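Oxidase/hydroxylase (Streptomyces hygroscopicus subsp. hygroscopicus, PDB 4XC9) probably acts as a 2-oxoglutarate-dependent dioxygenase of the phytanoyl-CoA dioxygenase family, using a bound iron(II) ion to oxidise its substrate. Local coordinates at residues D150-Y155 against G207-L212; S34-L39 against P53-A58; Q146-G151 against L187-V192. All coordinates share one frame; numbering follows the deposited sequence.

Contact 1: residues D150-Y155 against G207-L212; sequences DGSFCY and GTRRKL
Arg209 lies along Cys154 and Ser152: its CG is 3.9 Å from Ser152 OG, while NE of the Arg209 guanidinium passes 4.1 Å from Cys154 CB. A bend in the chain (chi2 -79°) carries the guanidinium past strand 153-156 to strand 187-190, where NH2 forms a salt bridge with Asp189, the same carboxylate that accepts Ser152 OG. With an alanine here, Asp189 would probably lose this counter-charge and the Cys154 side chain a neighbour. The small thiol suits its place, lying against the backbone of Gly207 and Thr208. Farther out, Asp150 and Lys211 run side by side, pointing the same way, in a long salt bridge of 3.9 Å between OD1 and NZ; the stronger partner of Asp150 is Arg217, and that of Lys211 is Thr213. Next to Asp150 in the chain, Gly151 brings its CA to 3.4 Å from Arg209 O in a CA-H...O contact, and its backbone angles alone call for glycine. Cys154 and Gly207 exchange two backbone hydrogen bonds, and Arg209 N gives a nearly straight one (169°) to Ser152 O. Phe153 and Thr208 share the other face, the phenylalanine ring meeting that of the iron ligand His206. Such an antiparallel pair, with iron and 2-oxoglutarate ligands close by, belongs to the double-stranded beta-helix core of the cupin-type dioxygenases.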
# COMPACT_ATOMS: atom_id res chain seq x y z
N ASP B 150 -16.87 -28.89 18.74
CA ASP B 150 -17.94 -28.13 19.38
C ASP B 150 -18.44 -26.95 18.52
O ASP B 150 -19.28 -26.16 18.96
CB ASP B 150 -17.49 -27.64 20.75
CG ASP B 150 -18.59 -27.73 21.79
OD1 ASP B 150 -19.36 -26.76 21.94
OD2 ASP B 150 -18.71 -28.80 22.42
N GLY B 151 -17.93 -26.86 17.30
CA GLY B 151 -18.34 -25.81 16.38
C GLY B 151 -17.59 -24.50 16.55
O GLY B 151 -18.21 -23.44 16.58
N SER B 152 -16.27 -24.56 16.65
CA SER B 152 -15.46 -23.36 16.93
C SER B 152 -15.22 -22.48 15.70
O SER B 152 -15.04 -22.98 14.58
CB SER B 152 -14.11 -23.75 17.56
OG SER B 152 -13.31 -24.54 16.69
N PHE B 153 -15.25 -21.16 15.92
CA PHE B 153 -14.72 -20.18 14.98
C PHE B 153 -13.39 -20.69 14.42
O PHE B 153 -12.53 -21.13 15.17
CB PHE B 153 -14.53 -18.82 15.67
CG PHE B 153 -14.03 -17.71 14.75
CD1 PHE B 153 -14.91 -17.00 13.96
CD2 PHE B 153 -12.70 -17.36 14.72
CE1 PHE B 153 -14.46 -15.97 13.14
CE2 PHE B 153 -12.25 -16.32 13.91
CZ PHE B 153 -13.12 -15.64 13.12
N CYS B 154 -13.23 -20.67 13.10
CA CYS B 154 -11.95 -21.02 12.51
C CYS B 154 -11.65 -20.07 11.35
O CYS B 154 -12.57 -19.47 10.78
CB CYS B 154 -11.93 -22.48 12.06
SG CYS B 154 -13.16 -22.91 10.81
N TYR B 155 -10.37 -19.93 11.03
CA TYR B 155 -9.93 -18.89 10.10
C TYR B 155 -8.69 -19.30 9.36
O TYR B 155 -7.91 -20.12 9.83
CB TYR B 155 -9.68 -17.57 10.84
CG TYR B 155 -8.53 -17.68 11.82
CD1 TYR B 155 -8.72 -18.22 13.09
CD2 TYR B 155 -7.26 -17.24 11.48
CE1 TYR B 155 -7.67 -18.33 13.98
CE2 TYR B 155 -6.20 -17.34 12.37
CZ TYR B 155 -6.41 -17.89 13.61
OH TYR B 155 -5.37 -18.00 14.49
N GLY B 207 -14.88 -19.07 9.16
CA GLY B 207 -16.08 -19.87 9.13
C GLY B 207 -16.27 -20.55 10.47
O GLY B 207 -15.83 -20.03 11.50
N THR B 208 -16.91 -21.71 10.45
CA THR B 208 -17.22 -22.42 11.68
C THR B 208 -17.17 -23.93 11.47
O THR B 208 -17.81 -24.45 10.56
CB THR B 208 -18.61 -22.03 12.23
OG1 THR B 208 -18.69 -20.61 12.41
CG2 THR B 208 -18.85 -22.71 13.53
N ARG B 209 -16.41 -24.62 12.31
CA ARG B 209 -16.36 -26.08 12.26
C ARG B 209 -17.73 -26.72 12.42
O ARG B 209 -18.66 -26.14 12.99
CB ARG B 209 -15.44 -26.62 13.35
CG ARG B 209 -14.07 -26.13 13.26
CD ARG B 209 -13.28 -26.85 12.20
NE ARG B 209 -11.87 -26.55 12.42
CZ ARG B 209 -10.88 -26.99 11.66
NH1 ARG B 209 -11.14 -27.78 10.62
NH2 ARG B 209 -9.64 -26.64 11.96
N ARG B 210 -17.84 -27.95 11.94
CA ARG B 210 -19.08 -28.71 12.04
C ARG B 210 -19.28 -29.17 13.49
O ARG B 210 -18.53 -30.00 13.99
CB ARG B 210 -19.04 -29.88 11.07
CG ARG B 210 -20.39 -30.49 10.76
CD ARG B 210 -20.23 -31.54 9.68
NE ARG B 210 -19.82 -30.93 8.42
CZ ARG B 210 -20.68 -30.42 7.54
NH1 ARG B 210 -21.99 -30.47 7.80
NH2 ARG B 210 -20.25 -29.87 6.42
N LYS B 211 -20.27 -28.61 14.16
CA LYS B 211 -20.56 -28.99 15.55
C LYS B 211 -21.09 -30.42 15.65
O LYS B 211 -22.13 -30.75 15.07
CB LYS B 211 -21.57 -28.02 16.16
CG LYS B 211 -21.95 -28.31 17.59
CD LYS B 211 -22.87 -27.22 18.08
CE LYS B 211 -23.60 -27.63 19.35
NZ LYS B 211 -22.67 -28.04 20.44
N LEU B 212 -20.37 -31.26 16.39
CA LEU B 212 -20.73 -32.66 16.55
C LEU B 212 -21.35 -32.91 17.91
O LEU B 212 -21.98 -33.94 18.14
CB LEU B 212 -19.49 -33.54 16.37
CG LEU B 212 -18.72 -33.31 15.08
CD1 LEU B 212 -17.57 -34.29 14.93
CD2 LEU B 212 -19.67 -33.39 13.90

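Contact 2: residues S34-L39 against P53-A58; sequences SELERL and PDLPAA
This is a small apolar contact between the C-terminal end of helix 26-38 and the loop that joins strand 51-52 to helix 60-66, toward the outside of the chain. Leu55 reaches across with one methyl, CD2, which meets Leu36 CD1 at 4.1 Å and Leu39 CD1 at 4.2 Å. The side chains of Leu36 and Leu55 cross at about a right angle, and no hydrogen bond joins the segments. Leucines suit such a junction because their branched, apolar ends pack with no polar group to satisfy. Helix and loop here flank the larger sheet of the double-stranded beta-helix fold: Leu36 also packs on Leu218 and Leu55 on Thr220, both of strand 217-226, while Phe62 touches both leucines. Leu55 lies near Tyr89, a 2-oxoglutarate ligand. Leu39, its CG anti to the carbonyl carbon (chi1 -82°), also brings CD2 to 3.6 Å from Ala58 O, toward the exposed margin; the short side chain of Ala58 adds a loose methyl contact. Ala58 O lies 4.1 Å from Arg38 NH1, near the guanidinium plane but too far for a hydrogen bond. The firm partner of Arg38 NH1 is Glu35 OE1, in a 2.6 Å salt bridge, and Ser59 hydrogen-bonds to that carboxylate oxygen as well.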
# COMPACT_ATOMS: atom_id res chain seq x y z
N SER B 34 -31.80 -14.63 27.98
CA SER B 34 -33.22 -14.49 28.30
C SER B 34 -33.93 -13.68 27.24
O SER B 34 -35.06 -13.99 26.89
CB SER B 34 -33.41 -13.84 29.67
OG SER B 34 -32.82 -14.64 30.70
N GLU B 35 -33.26 -12.66 26.71
CA GLU B 35 -33.85 -11.90 25.62
C GLU B 35 -33.90 -12.75 24.35
O GLU B 35 -34.67 -12.46 23.43
CB GLU B 35 -33.09 -10.60 25.36
CG GLU B 35 -33.65 -9.39 26.11
CD GLU B 35 -35.16 -9.26 25.99
OE1 GLU B 35 -35.65 -8.75 24.97
OE2 GLU B 35 -35.86 -9.67 26.94
N LEU B 36 -33.08 -13.79 24.30
CA LEU B 36 -33.05 -14.68 23.14
C LEU B 36 -34.10 -15.78 23.27
O LEU B 36 -34.80 -16.08 22.31
CB LEU B 36 -31.65 -15.28 22.96
CG LEU B 36 -30.87 -14.93 21.69
CD1 LEU B 36 -31.04 -13.47 21.31
CD2 LEU B 36 -29.38 -15.27 21.88
N GLU B 37 -34.20 -16.38 24.45
CA GLU B 37 -35.26 -17.34 24.72
C GLU B 37 -36.60 -16.65 24.51
O GLU B 37 -37.47 -17.15 23.79
CB GLU B 37 -35.15 -17.90 26.15
CG GLU B 37 -33.79 -18.52 26.50
CD GLU B 37 -33.66 -18.94 27.96
OE1 GLU B 37 -34.68 -19.34 28.57
OE2 GLU B 37 -32.54 -18.86 28.51
N ARG B 38 -36.74 -15.46 25.09
CA ARG B 38 -37.95 -14.66 24.98
C ARG B 38 -38.34 -14.35 23.53
O ARG B 38 -39.52 -14.19 23.23
CB ARG B 38 -37.78 -13.35 25.75
CG ARG B 38 -38.84 -12.31 25.48
CD ARG B 38 -38.50 -11.03 26.19
NE ARG B 38 -39.39 -9.96 25.80
CZ ARG B 38 -39.17 -9.14 24.78
NH1 ARG B 38 -38.07 -9.26 24.05
NH2 ARG B 38 -40.05 -8.19 24.50
N LEU B 39 -37.36 -14.27 22.64
CA LEU B 39 -37.64 -13.91 21.26
C LEU B 39 -37.98 -15.12 20.40
O LEU B 39 -38.32 -14.98 19.23
CB LEU B 39 -36.45 -13.16 20.65
CG LEU B 39 -36.44 -11.67 21.01
CD1 LEU B 39 -35.16 -11.01 20.52
CD2 LEU B 39 -37.66 -10.96 20.45
N PRO B 53 -32.59 -12.22 13.62
CA PRO B 53 -32.26 -11.01 12.86
C PRO B 53 -32.64 -9.69 13.56
O PRO B 53 -33.53 -9.66 14.40
CB PRO B 53 -33.07 -11.19 11.58
CG PRO B 53 -34.27 -11.95 12.02
CD PRO B 53 -33.85 -12.83 13.16
N ASP B 54 -31.94 -8.62 13.18
CA ASP B 54 -32.15 -7.27 13.71
C ASP B 54 -32.48 -7.22 15.20
O ASP B 54 -33.54 -6.73 15.60
CB ASP B 54 -33.25 -6.55 12.90
CG ASP B 54 -33.09 -5.02 12.94
OD1 ASP B 54 -32.47 -4.50 13.89
OD2 ASP B 54 -33.58 -4.34 12.00
N LEU B 55 -31.57 -7.71 16.02
CA LEU B 55 -31.68 -7.63 17.48
C LEU B 55 -31.85 -6.23 18.08
O LEU B 55 -32.63 -6.07 19.02
CB LEU B 55 -30.46 -8.27 18.15
CG LEU B 55 -30.22 -9.78 18.08
CD1 LEU B 55 -29.02 -10.12 18.96
CD2 LEU B 55 -31.45 -10.57 18.51
N PRO B 56 -31.11 -5.22 17.57
CA PRO B 56 -31.29 -3.92 18.22
C PRO B 56 -32.71 -3.35 18.07
O PRO B 56 -33.12 -2.52 18.89
CB PRO B 56 -30.27 -3.02 17.51
CG PRO B 56 -29.30 -3.94 16.90
CD PRO B 56 -30.06 -5.17 16.54
N ALA B 57 -33.44 -3.79 17.05
CA ALA B 57 -34.80 -3.33 16.83
C ALA B 57 -35.83 -4.18 17.57
O ALA B 57 -36.96 -3.74 17.81
CB ALA B 57 -35.12 -3.30 15.34
N ALA B 58 -35.46 -5.40 17.95
CA ALA B 58 -36.41 -6.33 18.55
C ALA B 58 -36.23 -6.51 20.06
O ALA B 58 -36.78 -7.44 20.64
CB ALA B 58 -36.32 -7.68 17.87

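Contact 3: residues Q146-G151 against L187-V192; sequences QSPEDG and LSDVFV
The loop leading into strand 153-156 runs here beside the segment that continues strand 187-190, an outermost strand of the smaller sheet within this chain, in the double-stranded beta-helix fold. Phe191 is the centre of the contact. Its ring lies against the backbone of Gln146 and Ser147, with Gln146 O standing 3.8 Å above the Phe191 ring plane, over its centre. Farther along the ring, Phe191 CE1 comes to 3.5 Å from Ser147 CA, and Phe191 CZ meets Pro148 CD at 3.7 Å, the pyrrolidine crossing the ring obliquely. Phe191 has CG anti to its carbonyl carbon (chi1 -54°), which turns the ring toward the loop, where a flat, broad side chain can follow three successive residues. Proline suits its place as a compact apolar group that meets the outer part of the ring. Pro148 CG also approaches Asp189 OD2, at 3.9 Å, the two side chains crossing at about a right angle; the carboxylate has its polar partners, Ser152 and Arg209, in contact 1.

At the other end, Gln146 bends at chi2 (-70°) so that its amide folds back beside Phe191, the amide and ring planes 54° apart. Gln146 NE2 then gives Val192 O a weak hydrogen bond of 3.3 Å, while Gln146 CD lies 4.1 Å from Phe191 CB. Glutamine is apt here, since its amide can lie beside Phe191 CB and still donate to Val192 O at an exposed place. Within the loop, Gly151 N bonds to Pro148 O, closing the turn before the strand. A backbone hydrogen bond of Val192 with Ile145, just ahead of Gln146 in the same loop, extends the pairing. Inward, Val192 lies close to the 2-oxoglutarate ligand Tyr141, and Val190 packs on strands 17-20 and 153-156.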
# COMPACT_ATOMS: atom_id res chain seq x y z
N GLN B 146 -14.91 -24.69 23.06
CA GLN B 146 -13.59 -25.12 23.53
C GLN B 146 -12.94 -26.29 22.77
O GLN B 146 -11.94 -26.86 23.23
CB GLN B 146 -13.67 -25.47 25.03
CG GLN B 146 -13.75 -24.26 25.97
CD GLN B 146 -12.44 -23.47 26.02
OE1 GLN B 146 -11.36 -24.06 26.16
NE2 GLN B 146 -12.52 -22.15 25.89
N SER B 147 -13.50 -26.67 21.62
CA SER B 147 -12.86 -27.67 20.77
C SER B 147 -13.38 -27.49 19.36
O SER B 147 -14.36 -26.79 19.15
CB SER B 147 -13.13 -29.09 21.28
OG SER B 147 -14.51 -29.33 21.43
N PRO B 148 -12.69 -28.07 18.37
CA PRO B 148 -13.19 -27.97 17.00
C PRO B 148 -14.58 -28.57 16.82
O PRO B 148 -15.46 -27.92 16.28
CB PRO B 148 -12.15 -28.76 16.20
CG PRO B 148 -10.89 -28.54 16.95
CD PRO B 148 -11.29 -28.55 18.40
N GLU B 149 -14.77 -29.80 17.29
CA GLU B 149 -16.03 -30.49 17.09
C GLU B 149 -17.18 -29.81 17.83
O GLU B 149 -18.35 -30.10 17.57
CB GLU B 149 -15.91 -31.97 17.51
CG GLU B 149 -15.73 -32.21 19.01
CD GLU B 149 -14.28 -32.11 19.46
OE1 GLU B 149 -13.44 -31.54 18.70
OE2 GLU B 149 -13.98 -32.59 20.58
N ASP B 150 -16.87 -28.89 18.74
CA ASP B 150 -17.94 -28.13 19.38
C ASP B 150 -18.44 -26.95 18.52
O ASP B 150 -19.28 -26.16 18.96
CB ASP B 150 -17.49 -27.64 20.75
CG ASP B 150 -18.59 -27.73 21.79
OD1 ASP B 150 -19.36 -26.76 21.94
OD2 ASP B 150 -18.71 -28.80 22.42
N GLY B 151 -17.93 -26.86 17.30
CA GLY B 151 -18.34 -25.81 16.38
C GLY B 151 -17.59 -24.50 16.55
O GLY B 151 -18.21 -23.44 16.58
N LEU B 187 -5.20 -23.15 8.30
CA LEU B 187 -6.51 -23.03 8.95
C LEU B 187 -6.40 -23.27 10.46
O LEU B 187 -5.82 -24.26 10.89
CB LEU B 187 -7.49 -24.02 8.33
CG LEU B 187 -8.87 -23.94 8.96
CD1 LEU B 187 -9.53 -22.68 8.47
CD2 LEU B 187 -9.69 -25.17 8.64
N SER B 188 -6.96 -22.36 11.25
CA SER B 188 -6.77 -22.37 12.70
C SER B 188 -8.08 -22.14 13.44
O SER B 188 -8.96 -21.45 12.94
CB SER B 188 -5.75 -21.30 13.12
OG SER B 188 -4.42 -21.71 12.83
N ASP B 189 -8.20 -22.70 14.63
CA ASP B 189 -9.40 -22.54 15.43
C ASP B 189 -9.20 -21.52 16.56
O ASP B 189 -8.07 -21.18 16.90
CB ASP B 189 -9.84 -23.89 16.02
CG ASP B 189 -10.38 -24.84 14.95
OD1 ASP B 189 -11.57 -24.70 14.59
OD2 ASP B 189 -9.63 -25.73 14.48
N VAL B 190 -10.30 -21.03 17.10
CA VAL B 190 -10.29 -20.06 18.20
C VAL B 190 -11.29 -20.45 19.29
O VAL B 190 -12.50 -20.47 19.04
CB VAL B 190 -10.64 -18.63 17.73
CG1 VAL B 190 -10.63 -17.67 18.90
CG2 VAL B 190 -9.70 -18.16 16.69
N PHE B 191 -10.79 -20.73 20.49
CA PHE B 191 -11.66 -21.14 21.58
C PHE B 191 -12.01 -19.96 22.46
O PHE B 191 -11.17 -19.11 22.70
CB PHE B 191 -11.00 -22.25 22.40
CG PHE B 191 -10.57 -23.41 21.59
CD1 PHE B 191 -11.33 -23.85 20.52
CD2 PHE B 191 -9.38 -24.08 21.87
CE1 PHE B 191 -10.93 -24.92 19.74
CE2 PHE B 191 -8.98 -25.15 21.10
CZ PHE B 191 -9.75 -25.57 20.03
N VAL B 192 -13.26 -19.90 22.92
CA VAL B 192 -13.74 -18.75 23.70
C VAL B 192 -14.58 -19.16 24.90
O VAL B 192 -15.06 -20.29 24.99
CB VAL B 192 -14.59 -17.78 22.84
CG1 VAL B 192 -13.89 -17.46 21.54
CG2 VAL B 192 -15.96 -18.37 22.57

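Contact 2 comes first along the chain; contacts 1 and 3 follow, opening from one shared stretch that includes Asp150 and Gly151. The centres of contacts 1 and 3 are only about 6 Å apart, and a probable hydrogen bond from Leu212 N to Glu149 O helps tie them together. Contact 2 lies apart, its centre about 23 Å from that of contact 1 and 26 Å from that of contact 3. Contact 1 is built into the four-stranded sheet and contact 3 lies at its edge, while contact 2 packs beside the six-stranded one. The 2-oxoglutarate ligands lie on strands of the larger sheet, and the iron ligands His102 and His206 on the smaller, with Glu202 just after strand 197-201.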